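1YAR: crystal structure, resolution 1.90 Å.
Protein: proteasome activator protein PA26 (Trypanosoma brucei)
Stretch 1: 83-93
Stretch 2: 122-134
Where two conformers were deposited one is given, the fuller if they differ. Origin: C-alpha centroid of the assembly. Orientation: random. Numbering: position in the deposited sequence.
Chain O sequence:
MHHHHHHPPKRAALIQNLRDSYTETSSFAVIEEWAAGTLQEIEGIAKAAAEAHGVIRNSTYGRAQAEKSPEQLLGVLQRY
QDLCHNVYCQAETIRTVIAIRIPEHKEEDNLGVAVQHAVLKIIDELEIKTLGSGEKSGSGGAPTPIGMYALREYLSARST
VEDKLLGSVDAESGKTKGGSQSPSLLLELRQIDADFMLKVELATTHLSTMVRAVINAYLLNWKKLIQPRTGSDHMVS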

# COMPACT_ATOMS: atom_id res chain seq x y z
N LEU O 83 62.96 -50.84 -86.04
CA LEU O 83 61.76 -50.36 -85.39
C LEU O 83 62.06 -49.89 -83.94
O LEU O 83 61.64 -48.80 -83.53
CB LEU O 83 60.67 -51.44 -85.42
CG LEU O 83 59.25 -51.20 -84.87
CD1 LEU O 83 59.28 -51.17 -83.34
CD2 LEU O 83 58.62 -49.93 -85.43
N CYS O 84 62.79 -50.72 -83.19
CA CYS O 84 63.11 -50.38 -81.79
C CYS O 84 63.96 -49.10 -81.70
O CYS O 84 63.74 -48.24 -80.84
CB CYS O 84 63.83 -51.53 -81.11
SG CYS O 84 62.77 -52.96 -80.81
N HIS O 85 64.95 -49.00 -82.59
CA HIS O 85 65.74 -47.77 -82.71
C HIS O 85 64.84 -46.54 -82.86
O HIS O 85 65.00 -45.56 -82.12
CB HIS O 85 66.73 -47.89 -83.90
CG HIS O 85 67.46 -46.62 -84.24
ND1 HIS O 85 68.12 -46.46 -85.45
CD2 HIS O 85 67.69 -45.48 -83.54
CE1 HIS O 85 68.69 -45.26 -85.48
NE2 HIS O 85 68.44 -44.65 -84.34
N ASN O 86 63.91 -46.58 -83.81
CA ASN O 86 63.00 -45.46 -84.05
C ASN O 86 62.11 -45.11 -82.84
O ASN O 86 61.97 -43.95 -82.47
CB ASN O 86 62.10 -45.76 -85.25
CG ASN O 86 62.85 -45.71 -86.58
OD1 ASN O 86 63.96 -45.16 -86.66
ND2 ASN O 86 62.26 -46.29 -87.62
N VAL O 87 61.51 -46.14 -82.25
CA VAL O 87 60.67 -45.97 -81.07
C VAL O 87 61.46 -45.37 -79.92
O VAL O 87 60.97 -44.47 -79.23
CB VAL O 87 59.99 -47.30 -80.66
CG1 VAL O 87 59.33 -47.16 -79.28
CG2 VAL O 87 58.94 -47.71 -81.74
N TYR O 88 62.70 -45.83 -79.72
CA TYR O 88 63.57 -45.26 -78.68
C TYR O 88 63.78 -43.75 -78.87
O TYR O 88 63.66 -42.98 -77.92
CB TYR O 88 64.94 -45.96 -78.65
CG TYR O 88 65.88 -45.52 -77.55
CD1 TYR O 88 66.01 -46.27 -76.38
CD2 TYR O 88 66.68 -44.37 -77.68
CE1 TYR O 88 66.89 -45.90 -75.37
CE2 TYR O 88 67.57 -43.99 -76.65
CZ TYR O 88 67.66 -44.77 -75.51
OH TYR O 88 68.52 -44.45 -74.49
N CYS O 89 64.13 -43.34 -80.08
CA CYS O 89 64.38 -41.92 -80.35
C CYS O 89 63.10 -41.07 -80.23
O CYS O 89 63.13 -39.94 -79.75
CB CYS O 89 65.09 -41.73 -81.71
SG CYS O 89 66.77 -42.44 -81.73
N GLN O 90 61.96 -41.62 -80.64
CA GLN O 90 60.68 -40.96 -80.49
C GLN O 90 60.29 -40.81 -79.00
O GLN O 90 59.81 -39.76 -78.58
CB GLN O 90 59.62 -41.72 -81.27
CG GLN O 90 59.76 -41.45 -82.80
CD GLN O 90 59.21 -42.54 -83.69
OE1 GLN O 90 58.70 -43.57 -83.22
NE2 GLN O 90 59.33 -42.32 -85.01
N ALA O 91 60.54 -41.86 -78.21
CA ALA O 91 60.32 -41.79 -76.75
C ALA O 91 61.15 -40.67 -76.08
O ALA O 91 60.68 -39.99 -75.18
CB ALA O 91 60.64 -43.12 -76.11
N GLU O 92 62.39 -40.50 -76.55
CA GLU O 92 63.27 -39.47 -75.99
C GLU O 92 62.77 -38.05 -76.28
O GLU O 92 62.98 -37.15 -75.48
CB GLU O 92 64.71 -39.65 -76.48
CG GLU O 92 65.40 -40.90 -75.95
CD GLU O 92 65.84 -40.79 -74.50
OE1 GLU O 92 65.89 -39.67 -73.94
OE2 GLU O 92 66.15 -41.84 -73.90
N THR O 93 62.11 -37.87 -77.43
CA THR O 93 61.44 -36.61 -77.73
C THR O 93 60.36 -36.33 -76.70
O THR O 93 60.29 -35.22 -76.16
CB THR O 93 60.86 -36.67 -79.16
OG1 THR O 93 61.96 -36.77 -80.08
CG2 THR O 93 60.13 -35.37 -79.53
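Stretch 2, residues 122-134: IIDELEIKTLGSG

Stretch 2 enters as a helix, already under way at Ile 122, and runs nearly antiparallel to the helix of residues 83-93. The N-to-C directions differ by 153° (signed crossing angle -153°), and the axes approach to 9.9 Å. As stretch 2 advances, its partners therefore move back along stretch 1: Ile 123 lies opposite Ala 91, Glu 127 opposite Tyr 88 and Leu 131 opposite Cys 84, with CA-CA distances of 6.6, 6.0 and 6.4 Å.

Ile 123 (chi1 m, chi2 t) opens the contact, placing CG2 3.7 Å from Ala 91 CB. Asp 124 and Glu 125 make no contact with stretch 1. Leu 126 points toward it, and its CD2 is 4.3 Å from both Ala 91 CB and Val 87 CG1. Glu 127 follows with chi1 m and chi2 t; the small Ala 91 side chain lies beside its carboxylate, with CB 3.4 Å from Glu 127 OE2. The other carboxylate oxygen, Glu 127 OE1, lies over one face of the Tyr 88 ring, 3.3 Å from CE1, and only 2.4 Å from Glu 92 OE2. At this distance one of the two acid groups probably holds a proton, though the geometry does not show which.

From 125 to 130 the helix widens into a pi-type turn, in which Thr 130 N donates to Glu 125 O (3.0 Å); Leu 131 N, just beyond it, donates to Leu 126 O (3.0 Å). Leu 131, pointing toward stretch 1, packs its CD2 3.8 Å from Cys 84 SG and its CD1 4.0 Å from both Val 87 CG1 and Tyr 88 CB. Gly 132 then leaves helical geometry with positive phi. Ser 133 points toward stretch 1, its OG donating to Glu 127 O (2.6 Å) and lying at the Tyr 88 ring edge, 3.3 Å from Tyr 88 CE1. A water links Ser 133 OG (2.7 Å from the water O) to Tyr 88 OH (2.8 Å from the same atom).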

# COMPACT_ATOMS: atom_id res chain seq x y z
N ILE O 122 56.59 -44.50 -67.11
CA ILE O 122 56.15 -45.47 -68.12
C ILE O 122 56.96 -45.37 -69.42
O ILE O 122 57.16 -46.37 -70.11
CB ILE O 122 54.62 -45.43 -68.39
CG1 ILE O 122 54.24 -44.28 -69.32
CG2 ILE O 122 53.83 -45.39 -67.10
CD1 ILE O 122 52.82 -44.37 -69.83
N ILE O 123 57.43 -44.17 -69.75
CA ILE O 123 58.32 -44.02 -70.92
C ILE O 123 59.69 -44.61 -70.64
O ILE O 123 60.26 -45.29 -71.49
CB ILE O 123 58.40 -42.57 -71.43
CG1 ILE O 123 57.00 -42.12 -71.88
CG2 ILE O 123 59.23 -42.53 -72.72
CD1 ILE O 123 56.88 -40.64 -72.10
N ASP O 124 60.21 -44.38 -69.43
CA ASP O 124 61.42 -45.08 -68.98
C ASP O 124 61.32 -46.61 -69.06
O ASP O 124 62.26 -47.27 -69.53
CB ASP O 124 61.75 -44.69 -67.54
CG ASP O 124 62.30 -43.28 -67.42
OD1 ASP O 124 62.72 -42.70 -68.46
OD2 ASP O 124 62.35 -42.68 -66.32
N GLU O 125 60.21 -47.16 -68.58
CA GLU O 125 59.95 -48.60 -68.67
C GLU O 125 59.95 -49.06 -70.13
O GLU O 125 60.52 -50.09 -70.46
CB GLU O 125 58.60 -48.98 -68.03
CG GLU O 125 58.44 -50.49 -67.83
CD GLU O 125 57.05 -50.92 -67.36
OE1 GLU O 125 56.24 -50.05 -66.95
OE2 GLU O 125 56.75 -52.14 -67.43
N LEU O 126 59.29 -48.29 -71.00
CA LEU O 126 59.34 -48.59 -72.43
C LEU O 126 60.77 -48.66 -72.95
O LEU O 126 61.14 -49.63 -73.62
CB LEU O 126 58.51 -47.57 -73.23
CG LEU O 126 58.68 -47.53 -74.75
CD1 LEU O 126 58.15 -48.82 -75.37
CD2 LEU O 126 57.93 -46.33 -75.33
N GLU O 127 61.58 -47.65 -72.64
CA GLU O 127 62.94 -47.57 -73.18
C GLU O 127 63.92 -48.56 -72.59
O GLU O 127 64.72 -49.15 -73.32
CB GLU O 127 63.50 -46.15 -73.00
CG GLU O 127 62.76 -45.08 -73.77
CD GLU O 127 63.54 -43.78 -73.78
OE1 GLU O 127 64.78 -43.84 -73.84
OE2 GLU O 127 62.93 -42.70 -73.70
N ILE O 128 63.85 -48.72 -71.27
CA ILE O 128 64.82 -49.55 -70.56
C ILE O 128 64.39 -51.03 -70.55
O ILE O 128 65.18 -51.92 -70.87
CB ILE O 128 65.02 -49.03 -69.11
CG1 ILE O 128 65.47 -47.56 -69.08
CG2 ILE O 128 65.97 -49.94 -68.32
CD1 ILE O 128 66.58 -47.18 -70.02
N LYS O 129 63.14 -51.28 -70.18
CA LYS O 129 62.69 -52.64 -70.02
C LYS O 129 62.13 -53.24 -71.31
O LYS O 129 62.64 -54.26 -71.76
CB LYS O 129 61.67 -52.75 -68.89
CG LYS O 129 62.24 -52.37 -67.53
CD LYS O 129 61.14 -52.47 -66.48
CE LYS O 129 61.67 -52.24 -65.06
NZ LYS O 129 60.52 -52.22 -64.08
N THR O 130 61.12 -52.61 -71.90
CA THR O 130 60.45 -53.17 -73.09
C THR O 130 61.41 -53.30 -74.28
O THR O 130 61.41 -54.33 -74.97
CB THR O 130 59.23 -52.32 -73.48
OG1 THR O 130 58.46 -52.00 -72.31
CG2 THR O 130 58.25 -53.10 -74.37
N LEU O 131 62.22 -52.25 -74.51
CA LEU O 131 63.14 -52.22 -75.65
C LEU O 131 64.50 -52.81 -75.30
O LEU O 131 65.32 -53.03 -76.19
CB LEU O 131 63.31 -50.79 -76.18
CG LEU O 131 62.04 -50.13 -76.75
CD1 LEU O 131 62.38 -48.70 -77.15
CD2 LEU O 131 61.40 -50.93 -77.92
N GLY O 132 64.77 -52.99 -74.01
CA GLY O 132 66.04 -53.55 -73.54
C GLY O 132 67.26 -52.78 -74.04
O GLY O 132 68.22 -53.37 -74.53
N SER O 133 67.24 -51.47 -73.90
CA SER O 133 68.21 -50.60 -74.58
C SER O 133 69.50 -50.42 -73.81
O SER O 133 70.50 -49.99 -74.37
CB SER O 133 67.59 -49.23 -74.82
OG SER O 133 67.21 -48.64 -73.59
N GLY O 134 69.49 -50.77 -72.52
CA GLY O 134 70.65 -50.57 -71.68
C GLY O 134 71.73 -51.59 -71.93
O GLY O 134 71.48 -52.66 -72.47
O HOH W 1 68.66 -46.58 -72.64